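Local atomic coordinates of dihydrodipicolinate synthase (Bacteroides thetaiotaomicron, PDB entry 4XKY), a protein that probably acts as a Schiff-base-forming, aldolase-type lyase of the DapA family, a dihydrodipicolinate synthase that would use pyruvate as a substrate. Residues A[83-86]-A[87-91]; A[123-126]-A[127-131]; A[165-169]-A[170-174]; A[260-263]-A[264-268]. All blocks are in the same frame, centred on the assembly; numbering follows the deposited sequence. Where two conformers were deposited one is given.

How the interactions relate
The four contacts are local ones, spaced in series along a single TIM-barrel chain whose parallel strands alternate with helices. Interaction 1 starts helix 85-97 and interaction 2 follows the end of helix 115-125 into its loop. These two are neighbours, with centres 11 Å apart, and they touch where V89 meets L125 and Q128. Interaction 3 joins strand 160-165 to helix 170-180, its nearest atoms about 17 Å from those of interaction 1. Interaction 4, in helix 257-268, lies across the chain's centre from interaction 2, their centres 36 Å apart. Helix starts, a helix exit and a helix's last turns are sampled, interaction 3 near the predicted Schiff-base lysine and interaction 4 near the predicted pyruvate site.

Interaction 1. Residues A[83-86]-A[87-91]; sequences TSIV and ESVNL
The N-cap of helix 85-97, the helix of a beta-alpha-beta unit between strands 76-79 and 102-105, is made by S84 and E87. The E87 N-H points almost straight at S84 OG (3.1 Å, 168°), so a side-chain oxygen supplies the acceptor that the first turn lacks. The hydroxyl lies there because chi1 of S84 is 161°, which swings OG opposite the backbone N and forward over the incoming turn. E87 returns the contact: chi1 of -62° sets its CG beside its own backbone N and next to the cap, 3.4 Å from S84 OG, and the bend at chi2 turns only the carboxylate. With an alanine here instead of S84, E87 N is likely to lose its capping acceptor.

Behind the cap the regular backbone bonds begin, S88 N to S84 O (2.9 Å) and V89 N to I85 O (2.9 Å). On the flank, I85 CG2 meets V89 CG2 at 4.1 Å, and the same V89 methyl sits 3.4 Å from I85 O. Polar ends are held from outside: E87 OE2 bonds to the backbone of a neighbouring subunit, S88 OG to I80 O, N90 ND2 to Y56 OH. The chemistry implies a helix start fixed twice, by a serine acceptor within the chain and by a carboxylate that reaches into the tetramer interface.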
ATOM      1  N   THR A  83      21.116  -4.696   1.000  1.00 34.44           N
ATOM      2  CA  THR A  83      20.525  -4.502   2.314  1.00 35.75           C
ATOM      3  C   THR A  83      21.638  -4.311   3.342  1.00 34.68           C
ATOM      4  O   THR A  83      21.412  -3.686   4.375  1.00 35.81           O
ATOM      5  CB  THR A  83      19.633  -5.687   2.721  1.00 36.43           C
ATOM      6  OG1 THR A  83      20.417  -6.883   2.715  1.00 38.58           O
ATOM      7  CG2 THR A  83      18.489  -5.852   1.721  1.00 38.88           C
ATOM      8  N   SER A  84      22.826  -4.850   3.062  1.00 32.78           N
ATOM      9  CA  SER A  84      23.997  -4.663   3.948  1.00 34.06           C
ATOM     10  C   SER A  84      24.939  -3.580   3.437  1.00 32.85           C
ATOM     11  O   SER A  84      25.478  -3.683   2.342  1.00 30.70           O
ATOM     12  CB  SER A  84      24.777  -5.972   4.127  1.00 34.07           C
ATOM     13  OG  SER A  84      26.094  -5.721   4.593  1.00 35.06           O
ATOM     14  N   ILE A  85      25.175  -2.566   4.262  1.00 33.87           N
ATOM     15  CA  ILE A  85      26.078  -1.483   3.897  1.00 34.83           C
ATOM     16  C   ILE A  85      27.501  -1.992   3.758  1.00 34.85           C
ATOM     17  O   ILE A  85      28.200  -1.561   2.859  1.00 33.56           O
ATOM     18  CB  ILE A  85      25.987  -0.291   4.863  1.00 37.64           C
ATOM     19  CG1 ILE A  85      24.619   0.379   4.663  1.00 39.04           C
ATOM     20  CG2 ILE A  85      27.119   0.715   4.605  1.00 38.32           C
ATOM     21  CD1 ILE A  85      24.263   1.377   5.739  1.00 42.43           C
ATOM     22  N   VAL A  86      27.911  -2.934   4.598  1.00 34.37           N
ATOM     23  CA  VAL A  86      29.228  -3.524   4.445  1.00 36.30           C
ATOM     24  C   VAL A  86      29.354  -4.119   3.027  1.00 34.77           C
ATOM     25  O   VAL A  86      30.328  -3.867   2.355  1.00 34.90           O
ATOM     26  CB  VAL A  86      29.533  -4.580   5.533  1.00 36.71           C
ATOM     27  CG1 VAL A  86      30.728  -5.430   5.121  1.00 37.73           C
ATOM     28  CG2 VAL A  86      29.786  -3.901   6.870  1.00 38.41           C
ATOM     29  N   GLU A  87      28.359  -4.884   2.576  1.00 33.33           N
ATOM     30  CA  GLU A  87      28.402  -5.493   1.246  1.00 33.57           C
ATOM     31  C   GLU A  87      28.374  -4.445   0.128  1.00 33.05           C
ATOM     32  O   GLU A  87      29.079  -4.557  -0.877  1.00 31.73           O
ATOM     33  CB  GLU A  87      27.234  -6.483   1.059  1.00 32.95           C
ATOM     34  CG  GLU A  87      27.224  -7.665   2.022  1.00 35.39           C
ATOM     35  CD  GLU A  87      28.499  -8.477   2.014  1.00 37.67           C
ATOM     36  OE1 GLU A  87      29.261  -8.369   1.032  1.00 41.13           O
ATOM     37  OE2 GLU A  87      28.753  -9.206   3.002  1.00 38.90           O
ATOM     38  N   SER A  88      27.559  -3.417   0.319  1.00 33.31           N
ATOM     39  CA  SER A  88      27.501  -2.325  -0.633  1.00 33.87           C
ATOM     40  C   SER A  88      28.877  -1.618  -0.818  1.00 35.42           C
ATOM     41  O   SER A  88      29.338  -1.406  -1.954  1.00 32.64           O
ATOM     42  CB  SER A  88      26.391  -1.355  -0.223  1.00 35.03           C
ATOM     43  OG  SER A  88      26.346  -0.261  -1.108  1.00 35.79           O
ATOM     44  N   VAL A  89      29.539  -1.289   0.294  1.00 35.41           N
ATOM     45  CA  VAL A  89      30.843  -0.652   0.239  1.00 36.43           C
ATOM     46  C   VAL A  89      31.852  -1.592  -0.453  1.00 35.75           C
ATOM     47  O   VAL A  89      32.642  -1.151  -1.272  1.00 33.98           O
ATOM     48  CB  VAL A  89      31.319  -0.224   1.644  1.00 37.49           C
ATOM     49  CG1 VAL A  89      32.792   0.189   1.615  1.00 38.45           C
ATOM     50  CG2 VAL A  89      30.434   0.921   2.159  1.00 37.77           C
ATOM     51  N   ASN A  90      31.779  -2.888  -0.169  1.00 35.69           N
ATOM     52  CA  ASN A  90      32.676  -3.843  -0.801  1.00 38.20           C
ATOM     53  C   ASN A  90      32.500  -3.855  -2.338  1.00 36.59           C
ATOM     54  O   ASN A  90      33.482  -3.955  -3.073  1.00 35.41           O
ATOM     55  CB  ASN A  90      32.473  -5.235  -0.183  1.00 41.88           C
ATOM     56  CG  ASN A  90      33.351  -6.292  -0.824  1.00 47.18           C
ATOM     57  OD1 ASN A  90      34.552  -6.333  -0.591  1.00 51.80           O
ATOM     58  ND2 ASN A  90      32.754  -7.145  -1.647  1.00 47.88           N
ATOM     59  N   LEU A  91      31.264  -3.735  -2.829  1.00 34.04           N
ATOM     60  CA  LEU A  91      31.052  -3.725  -4.272  1.00 34.34           C
ATOM     61  C   LEU A  91      31.603  -2.457  -4.881  1.00 33.89           C
ATOM     62  O   LEU A  91      32.164  -2.505  -5.995  1.00 31.92           O
ATOM     63  CB  LEU A  91      29.583  -3.849  -4.659  1.00 34.45           C
ATOM     64  CG  LEU A  91      28.901  -5.184  -4.385  1.00 36.41           C
ATOM     65  CD1 LEU A  91      27.442  -5.098  -4.795  1.00 36.30           C
ATOM     66  CD2 LEU A  91      29.589  -6.331  -5.114  1.00 37.47           C
TER

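Interaction 2. Residues A[123-126]-A[127-131]; sequences EHLL and PQLPL
H124 and Q128 meet where helix 115-125 of the barrel passes into the loop before strand 133-137. The polar contacts come first. Q128 NE2 gives a nearly straight bond to H124 O (3.0 Å, 175°). That oxygen lies in the plane of the Q128 amide, while the donor stands 44° above the plane of the carbonyl. With chi1 at -52°, CG of Q128 sits beside its own backbone N, and from there the chain runs extended back along the preceding turn. The backbone N of Q128 takes a different carbonyl, L125 O at 2.9 Å, and L129 N follows it onto L126 O at 3.1 Å. Both donors reach back three residues, tightening the coil as the helix runs out.

Apolar contacts are made by the leucines. L129 CD2 rests 3.8 Å from L125 CD1, and the branches of these two leucines pass at a slant, while L129 CD1 reaches L126 CD2 more loosely at 4.4 Å. Cut back to an alanine, the L129 side chain would probably no longer reach L125 CD1, opening a gap beside A92 and I80, which L129 also touches.

Beyond the turn, E123 OE2 forms a salt bridge with R153, and the H124 ring meets that of a polar side chain of a neighbouring subunit.

The last kind involves the proline ring. Its CD lies 3.5 Å from L126 CB, a closeness that follows from the L126-P127 linkage itself. P127 has no N-H to offer, and it is its CD that stands 3.1 Å from E123 O.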
ATOM      1  N   GLU A 123      25.182  10.788   4.281  1.00 47.47           N
ATOM      2  CA  GLU A 123      26.302  11.418   4.982  1.00 49.39           C
ATOM      3  C   GLU A 123      27.270  10.392   5.570  1.00 47.12           C
ATOM      4  O   GLU A 123      28.471  10.597   5.526  1.00 46.36           O
ATOM      5  CB  GLU A 123      25.831  12.416   6.048  1.00 53.84           C
ATOM      6  CG  GLU A 123      25.538  13.793   5.457  1.00 58.63           C
ATOM      7  CD  GLU A 123      24.944  14.786   6.448  1.00 64.83           C
ATOM      8  OE1 GLU A 123      25.043  14.572   7.682  1.00 67.50           O
ATOM      9  OE2 GLU A 123      24.374  15.797   5.983  1.00 69.52           O
ATOM     10  N   HIS A 124      26.757   9.294   6.110  1.00 45.97           N
ATOM     11  CA  HIS A 124      27.617   8.206   6.594  1.00 45.58           C
ATOM     12  C   HIS A 124      28.189   7.351   5.449  1.00 42.92           C
ATOM     13  O   HIS A 124      29.287   6.793   5.572  1.00 40.81           O
ATOM     14  CB  HIS A 124      26.843   7.294   7.546  1.00 47.97           C
ATOM     15  CG  HIS A 124      26.344   7.981   8.785  1.00 54.04           C
ATOM     16  ND1 HIS A 124      27.025   9.012   9.403  1.00 58.57           N
ATOM     17  CD2 HIS A 124      25.246   7.751   9.546  1.00 57.20           C
ATOM     18  CE1 HIS A 124      26.357   9.401  10.476  1.00 60.15           C
ATOM     19  NE2 HIS A 124      25.273   8.654  10.584  1.00 59.78           N
ATOM     20  N   LEU A 125      27.448   7.216   4.346  1.00 39.66           N
ATOM     21  CA  LEU A 125      27.906   6.354   3.259  1.00 38.05           C
ATOM     22  C   LEU A 125      29.067   7.016   2.498  1.00 37.95           C
ATOM     23  O   LEU A 125      30.073   6.362   2.194  1.00 35.48           O
ATOM     24  CB  LEU A 125      26.763   5.994   2.293  1.00 37.83           C
ATOM     25  CG  LEU A 125      27.152   5.092   1.108  1.00 38.21           C
ATOM     26  CD1 LEU A 125      27.660   3.731   1.565  1.00 37.71           C
ATOM     27  CD2 LEU A 125      26.003   4.938   0.120  1.00 38.89           C
ATOM     28  N   LEU A 126      28.918   8.310   2.208  1.00 38.71           N
ATOM     29  CA  LEU A 126      29.800   8.995   1.252  1.00 41.09           C
ATOM     30  C   LEU A 126      31.298   8.909   1.556  1.00 41.47           C
ATOM     31  O   LEU A 126      32.073   8.591   0.667  1.00 40.82           O
ATOM     32  CB  LEU A 126      29.361  10.450   1.034  1.00 43.27           C
ATOM     33  CG  LEU A 126      28.142  10.573   0.105  1.00 43.78           C
ATOM     34  CD1 LEU A 126      27.484  11.924   0.258  1.00 44.70           C
ATOM     35  CD2 LEU A 126      28.513  10.341  -1.346  1.00 44.40           C
ATOM     36  N   PRO A 127      31.714   9.139   2.816  1.00 42.85           N
ATOM     37  CA  PRO A 127      33.161   9.028   3.098  1.00 43.93           C
ATOM     38  C   PRO A 127      33.745   7.639   2.820  1.00 43.65           C
ATOM     39  O   PRO A 127      34.950   7.497   2.685  1.00 42.70           O
ATOM     40  CB  PRO A 127      33.256   9.330   4.609  1.00 45.18           C
ATOM     41  CG  PRO A 127      32.021  10.101   4.934  1.00 45.08           C
ATOM     42  CD  PRO A 127      30.950   9.607   3.988  1.00 42.68           C
ATOM     43  N   GLN A 128      32.893   6.623   2.747  1.00 42.25           N
ATOM     44  CA  GLN A 128      33.349   5.249   2.562  1.00 41.43           C
ATOM     45  C   GLN A 128      33.485   4.847   1.104  1.00 39.94           C
ATOM     46  O   GLN A 128      33.970   3.761   0.830  1.00 39.45           O
ATOM     47  CB  GLN A 128      32.361   4.273   3.220  1.00 40.60           C
ATOM     48  CG  GLN A 128      32.030   4.587   4.666  1.00 41.38           C
ATOM     49  CD  GLN A 128      31.189   3.506   5.287  1.00 40.64           C
ATOM     50  OE1 GLN A 128      31.602   2.354   5.331  1.00 42.36           O
ATOM     51  NE2 GLN A 128      29.993   3.863   5.754  1.00 39.97           N
ATOM     52  N   LEU A 129      33.016   5.678   0.172  1.00 40.45           N
ATOM     53  CA  LEU A 129      32.967   5.288  -1.256  1.00 39.52           C
ATOM     54  C   LEU A 129      34.161   5.861  -2.011  1.00 40.37           C
ATOM     55  O   LEU A 129      34.513   6.998  -1.795  1.00 40.48           O
ATOM     56  CB  LEU A 129      31.713   5.842  -1.911  1.00 38.46           C
ATOM     57  CG  LEU A 129      30.381   5.453  -1.301  1.00 37.87           C
ATOM     58  CD1 LEU A 129      29.267   6.079  -2.103  1.00 37.19           C
ATOM     59  CD2 LEU A 129      30.248   3.953  -1.262  1.00 37.06           C
ATOM     60  N   PRO A 130      34.767   5.091  -2.919  1.00 39.38           N
ATOM     61  CA  PRO A 130      35.924   5.579  -3.668  1.00 39.79           C
ATOM     62  C   PRO A 130      35.596   6.127  -5.069  1.00 39.06           C
ATOM     63  O   PRO A 130      36.507   6.405  -5.836  1.00 41.33           O
ATOM     64  CB  PRO A 130      36.777   4.324  -3.782  1.00 40.02           C
ATOM     65  CG  PRO A 130      35.753   3.252  -3.972  1.00 40.01           C
ATOM     66  CD  PRO A 130      34.599   3.639  -3.081  1.00 39.07           C
ATOM     67  N   LEU A 131      34.312   6.273  -5.398  1.00 37.13           N
ATOM     68  CA  LEU A 131      33.881   6.794  -6.696  1.00 35.40           C
ATOM     69  C   LEU A 131      32.709   7.758  -6.527  1.00 35.32           C
ATOM     70  O   LEU A 131      31.997   7.697  -5.515  1.00 34.91           O
ATOM     71  CB  LEU A 131      33.458   5.634  -7.609  1.00 34.65           C
ATOM     72  CG  LEU A 131      34.542   4.645  -8.069  1.00 34.59           C
ATOM     73  CD1 LEU A 131      33.920   3.434  -8.737  1.00 33.05           C
ATOM     74  CD2 LEU A 131      35.595   5.270  -8.982  1.00 35.94           C
TER

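Interaction 3. Residues A[165-169]-A[170-174]; sequences DSSAN and TVYFQ
From N169 the backbone enters helix 170-180 directly, F173 N bonding to N169 O at 3.1 Å in the plane of that carbonyl. N169 is the N-cap residue: its OD1 accepts from Y172 N at 2.8 Å, with an N-H angle of 178°, the donor standing well above the plane of the amide carbonyl. Chi1 of -178° turns CG away from the backbone N and brings OD1 over the opening turn, so that backbone and side-chain oxygens of one residue grip two successive N-H groups.

D165, at the end of strand 160-165, faces two rings. Its OD2 comes to the edge of the Y172 ring, in the ring plane and 3.7 Å from CD2. Its CB meets the edge of F173 at CD1 (3.6 Å), and here carboxylate and ring planes are almost parallel, 6° apart. Within the loop D165 OD1 accepts from S167 N, an Asx turn, while S167 OG bonds to D165 OD2 and accepts from N169 N, an ST turn; these S167 bonds hold for one of its two deposited conformers. Outside, Y172 OH is held by F146 O, and T170 OG1 bonds to a polar side chain of a neighbouring subunit.

Such a strand-to-helix loop, beside the predicted Schiff-base lysine K164, belongs to the catalytic end of a TIM barrel.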
ATOM      1  N   ASP A 165      15.713   8.364 -11.600  1.00 37.77           N
ATOM      2  CA  ASP A 165      14.356   8.077 -11.127  1.00 37.65           C
ATOM      3  C   ASP A 165      13.727   6.955 -11.929  1.00 37.92           C
ATOM      4  O   ASP A 165      13.595   7.050 -13.145  1.00 39.21           O
ATOM      5  CB  ASP A 165      13.441   9.303 -11.242  1.00 38.75           C
ATOM      6  CG  ASP A 165      12.074   9.074 -10.579  1.00 39.65           C
ATOM      7  OD1 ASP A 165      12.012   8.284  -9.622  1.00 39.44           O
ATOM      8  OD2 ASP A 165      11.061   9.666 -11.015  1.00 42.36           O
ATOM      9  N   SER A 166      13.335   5.903 -11.226  1.00 39.45           N
ATOM     10  CA  SER A 166      12.628   4.770 -11.811  1.00 43.45           C
ATOM     11  C   SER A 166      11.126   4.729 -11.449  1.00 42.41           C
ATOM     12  O   SER A 166      10.436   3.816 -11.864  1.00 45.54           O
ATOM     13  CB  SER A 166      13.312   3.467 -11.377  1.00 45.59           C
ATOM     14  OG  SER A 166      14.491   3.261 -12.144  1.00 52.71           O
ATOM     15  N   SER A 167      10.576   5.715 -10.702  0.50 41.25           N
ATOM     16  CA  SER A 167       9.156   5.661 -10.166  0.50 39.71           C
ATOM     17  C   SER A 167       8.053   5.670 -11.226  0.50 38.40           C
ATOM     18  O   SER A 167       6.964   5.062 -11.041  0.50 35.66           O
ATOM     19  CB  SER A 167       8.848   6.828  -9.202  0.50 41.07           C
ATOM     20  OG  SER A 167       8.977   8.102  -9.843  0.50 41.94           O
ATOM     21  N   ALA A 168       8.330   6.389 -12.315  0.50 36.79           N
ATOM     22  CA  ALA A 168       7.394   6.545 -13.431  0.50 38.11           C
ATOM     23  C   ALA A 168       6.396   7.710 -13.206  0.50 39.47           C
ATOM     24  O   ALA A 168       5.481   7.933 -14.007  0.50 41.81           O
ATOM     25  CB  ALA A 168       6.657   5.236 -13.684  0.50 37.77           C
ATOM     26  N   ASN A 169       6.586   8.420 -12.091  1.00 40.21           N
ATOM     27  CA  ASN A 169       5.836   9.606 -11.672  1.00 39.23           C
ATOM     28  C   ASN A 169       6.519  10.898 -12.102  1.00 38.35           C
ATOM     29  O   ASN A 169       7.498  11.327 -11.483  1.00 38.13           O
ATOM     30  CB  ASN A 169       5.674   9.605 -10.155  1.00 37.28           C
ATOM     31  CG  ASN A 169       4.851  10.785  -9.667  1.00 37.68           C
ATOM     32  OD1 ASN A 169       4.907  11.859 -10.240  1.00 38.84           O
ATOM     33  ND2 ASN A 169       4.070  10.584  -8.627  1.00 36.18           N
ATOM     34  N   THR A 170       5.991  11.523 -13.150  1.00 38.17           N
ATOM     35  CA  THR A 170       6.646  12.684 -13.738  1.00 39.84           C
ATOM     36  C   THR A 170       6.308  14.008 -13.080  1.00 38.46           C
ATOM     37  O   THR A 170       7.005  14.986 -13.305  1.00 40.30           O
ATOM     38  CB  THR A 170       6.407  12.778 -15.266  1.00 42.48           C
ATOM     39  OG1 THR A 170       5.110  12.262 -15.571  1.00 47.43           O
ATOM     40  CG2 THR A 170       7.458  11.967 -16.000  1.00 43.04           C
ATOM     41  N   VAL A 171       5.271  14.044 -12.256  1.00 37.45           N
ATOM     42  CA  VAL A 171       5.045  15.193 -11.387  1.00 38.19           C
ATOM     43  C   VAL A 171       6.230  15.283 -10.431  1.00 37.96           C
ATOM     44  O   VAL A 171       6.844  16.337 -10.256  1.00 36.43           O
ATOM     45  CB  VAL A 171       3.762  15.033 -10.553  1.00 38.58           C
ATOM     46  CG1 VAL A 171       3.673  16.098  -9.457  1.00 38.83           C
ATOM     47  CG2 VAL A 171       2.550  15.104 -11.461  1.00 40.00           C
ATOM     48  N   TYR A 172       6.531  14.149  -9.809  1.00 38.33           N
ATOM     49  CA  TYR A 172       7.661  14.051  -8.876  1.00 37.72           C
ATOM     50  C   TYR A 172       8.970  14.372  -9.590  1.00 35.46           C
ATOM     51  O   TYR A 172       9.759  15.165  -9.096  1.00 35.79           O
ATOM     52  CB  TYR A 172       7.724  12.671  -8.220  1.00 37.49           C
ATOM     53  CG  TYR A 172       9.024  12.413  -7.490  1.00 38.17           C
ATOM     54  CD1 TYR A 172       9.241  12.949  -6.228  1.00 38.50           C
ATOM     55  CD2 TYR A 172      10.044  11.655  -8.073  1.00 37.03           C
ATOM     56  CE1 TYR A 172      10.423  12.727  -5.550  1.00 39.34           C
ATOM     57  CE2 TYR A 172      11.236  11.412  -7.386  1.00 39.08           C
ATOM     58  CZ  TYR A 172      11.420  11.957  -6.132  1.00 39.66           C
ATOM     59  OH  TYR A 172      12.601  11.753  -5.442  1.00 43.29           O
ATOM     60  N   PHE A 173       9.185  13.810 -10.770  1.00 35.09           N
ATOM     61  CA  PHE A 173      10.437  14.077 -11.482  1.00 34.46           C
ATOM     62  C   PHE A 173      10.633  15.563 -11.811  1.00 35.47           C
ATOM     63  O   PHE A 173      11.740  16.073 -11.701  1.00 35.82           O
ATOM     64  CB  PHE A 173      10.555  13.265 -12.765  1.00 33.85           C
ATOM     65  CG  PHE A 173      11.933  13.323 -13.381  1.00 33.57           C
ATOM     66  CD1 PHE A 173      12.957  12.511 -12.907  1.00 33.43           C
ATOM     67  CD2 PHE A 173      12.222  14.225 -14.396  1.00 33.97           C
ATOM     68  CE1 PHE A 173      14.233  12.560 -13.476  1.00 34.85           C
ATOM     69  CE2 PHE A 173      13.490  14.291 -14.957  1.00 33.80           C
ATOM     70  CZ  PHE A 173      14.504  13.462 -14.489  1.00 33.78           C
ATOM     71  N   GLN A 174       9.569  16.230 -12.253  1.00 36.56           N
ATOM     72  CA  GLN A 174       9.598  17.659 -12.580  1.00 37.53           C
ATOM     73  C   GLN A 174       9.837  18.486 -11.304  1.00 37.92           C
ATOM     74  O   GLN A 174      10.537  19.501 -11.352  1.00 36.36           O
ATOM     75  CB  GLN A 174       8.290  18.088 -13.259  1.00 39.69           C
ATOM     76  CG  GLN A 174       8.113  17.585 -14.684  1.00 42.23           C
ATOM     77  CD  GLN A 174       9.196  18.126 -15.591  1.00 44.68           C
ATOM     78  OE1 GLN A 174       9.465  19.318 -15.583  1.00 46.58           O
ATOM     79  NE2 GLN A 174       9.834  17.253 -16.356  1.00 47.72           N
TER

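Interaction 4. Residues A[260-263]-A[264-268]; sequences KGLK and CALSL
L262 and L266 meet through one branch: L262 CG lies 4.4 Å from L266 CD1. The tighter approach is to backbone, since L266 CG sits 3.3 Å from L262 O. Chi1 of L266, -69°, sets CG beside its own backbone N and thus close to that oxygen, which also accepts from L266 N at 2.9 Å. Two residues earlier C264 CB presses on K260 O at 3.1 Å, and C264 N bonds to the same oxygen. A265 N reaches G261 O at 2.8 Å, and S267 N reaches K263 O.

Each bond spans four residues, the regular repeat of an alpha helix, here helix 257-268 of the TIM-barrel chain.

The next shell sets the faces of this helix. K263 extends fully beyond CG and ends its NZ in a salt bridge with E50 OE2, where T14 O and Y275 O also bond to it. C264 packs on R288 and I291 of helix 285-298, and S267 OG bonds to R288 NH1. On the L262 face, its side chain comes within about 4 Å of that of T48, predicted to bind pyruvate, while L266 leans on V13 and A265 on M214.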
ATOM      1  N   LYS A 260      11.842 -11.206 -18.752  1.00 25.83           N
ATOM      2  CA  LYS A 260      11.770 -12.404 -19.551  1.00 26.52           C
ATOM      3  C   LYS A 260      11.698 -12.095 -21.037  1.00 26.24           C
ATOM      4  O   LYS A 260      12.296 -12.783 -21.835  1.00 25.66           O
ATOM      5  CB  LYS A 260      10.584 -13.253 -19.119  1.00 27.65           C
ATOM      6  CG  LYS A 260      10.841 -13.922 -17.795  1.00 30.30           C
ATOM      7  CD  LYS A 260       9.590 -14.177 -16.983  1.00 33.73           C
ATOM      8  CE  LYS A 260       9.057 -15.563 -17.106  1.00 38.70           C
ATOM      9  NZ  LYS A 260       8.529 -15.948 -15.768  1.00 42.53           N
ATOM     10  N   GLY A 261      10.913 -11.086 -21.389  1.00 26.44           N
ATOM     11  CA  GLY A 261      10.758 -10.684 -22.763  1.00 26.25           C
ATOM     12  C   GLY A 261      12.018 -10.092 -23.335  1.00 26.42           C
ATOM     13  O   GLY A 261      12.449 -10.478 -24.432  1.00 27.02           O
ATOM     14  N   LEU A 262      12.601  -9.145 -22.610  1.00 25.59           N
ATOM     15  CA  LEU A 262      13.879  -8.562 -23.005  1.00 26.52           C
ATOM     16  C   LEU A 262      14.936  -9.625 -23.240  1.00 26.11           C
ATOM     17  O   LEU A 262      15.565  -9.671 -24.271  1.00 25.24           O
ATOM     18  CB  LEU A 262      14.382  -7.639 -21.908  1.00 26.86           C
ATOM     19  CG  LEU A 262      15.562  -6.748 -22.223  1.00 26.16           C
ATOM     20  CD1 LEU A 262      15.198  -5.824 -23.363  1.00 25.86           C
ATOM     21  CD2 LEU A 262      15.926  -5.929 -20.991  1.00 26.20           C
ATOM     22  N   LYS A 263      15.116 -10.508 -22.272  1.00 25.41           N
ATOM     23  CA  LYS A 263      16.128 -11.547 -22.413  1.00 25.43           C
ATOM     24  C   LYS A 263      15.795 -12.547 -23.550  1.00 25.57           C
ATOM     25  O   LYS A 263      16.681 -12.971 -24.285  1.00 25.74           O
ATOM     26  CB  LYS A 263      16.370 -12.249 -21.076  1.00 24.77           C
ATOM     27  CG  LYS A 263      17.314 -11.501 -20.143  1.00 24.35           C
ATOM     28  CD  LYS A 263      17.856 -12.458 -19.091  1.00 24.33           C
ATOM     29  CE  LYS A 263      19.067 -11.896 -18.383  1.00 24.60           C
ATOM     30  NZ  LYS A 263      19.644 -12.829 -17.366  1.00 25.14           N
ATOM     31  N   CYS A 264      14.525 -12.916 -23.691  1.00 25.78           N
ATOM     32  CA  CYS A 264      14.107 -13.761 -24.801  1.00 26.02           C
ATOM     33  C   CYS A 264      14.478 -13.082 -26.145  1.00 26.81           C
ATOM     34  O   CYS A 264      15.121 -13.690 -27.032  1.00 25.58           O
ATOM     35  CB  CYS A 264      12.612 -14.011 -24.714  1.00 27.09           C
ATOM     36  SG  CYS A 264      12.035 -15.173 -25.942  1.00 28.35           S
ATOM     37  N   ALA A 265      14.115 -11.805 -26.262  1.00 25.96           N
ATOM     38  CA  ALA A 265      14.410 -11.053 -27.477  1.00 27.12           C
ATOM     39  C   ALA A 265      15.908 -10.992 -27.751  1.00 27.29           C
ATOM     40  O   ALA A 265      16.296 -11.177 -28.900  1.00 28.29           O
ATOM     41  CB  ALA A 265      13.850  -9.650 -27.417  1.00 27.10           C
ATOM     42  N   LEU A 266      16.714 -10.735 -26.714  1.00 25.75           N
ATOM     43  CA  LEU A 266      18.179 -10.698 -26.839  1.00 27.16           C
ATOM     44  C   LEU A 266      18.744 -12.008 -27.409  1.00 28.46           C
ATOM     45  O   LEU A 266      19.657 -11.987 -28.248  1.00 30.27           O
ATOM     46  CB  LEU A 266      18.874 -10.325 -25.517  1.00 25.67           C
ATOM     47  CG  LEU A 266      18.666  -8.869 -25.058  1.00 26.36           C
ATOM     48  CD1 LEU A 266      19.220  -8.644 -23.663  1.00 25.78           C
ATOM     49  CD2 LEU A 266      19.248  -7.811 -25.986  1.00 26.61           C
ATOM     50  N   SER A 267      18.173 -13.125 -26.977  1.00 27.82           N
ATOM     51  CA  SER A 267      18.561 -14.439 -27.462  1.00 30.44           C
ATOM     52  C   SER A 267      18.165 -14.659 -28.933  1.00 30.69           C
ATOM     53  O   SER A 267      18.972 -15.124 -29.741  1.00 29.51           O
ATOM     54  CB  SER A 267      17.965 -15.534 -26.577  1.00 30.48           C
ATOM     55  OG  SER A 267      18.013 -16.758 -27.261  1.00 35.64           O
ATOM     56  N   LEU A 268      16.930 -14.289 -29.267  1.00 30.45           N
ATOM     57  CA  LEU A 268      16.426 -14.404 -30.627  1.00 31.63           C
ATOM     58  C   LEU A 268      17.208 -13.505 -31.566  1.00 32.36           C
ATOM     59  O   LEU A 268      17.438 -13.843 -32.712  1.00 33.07           O
ATOM     60  CB  LEU A 268      14.945 -14.051 -30.670  1.00 31.44           C
ATOM     61  CG  LEU A 268      14.018 -15.144 -30.140  1.00 31.19           C
ATOM     62  CD1 LEU A 268      12.661 -14.547 -29.868  1.00 30.44           C
ATOM     63  CD2 LEU A 268      13.918 -16.293 -31.141  1.00 32.04           C
TER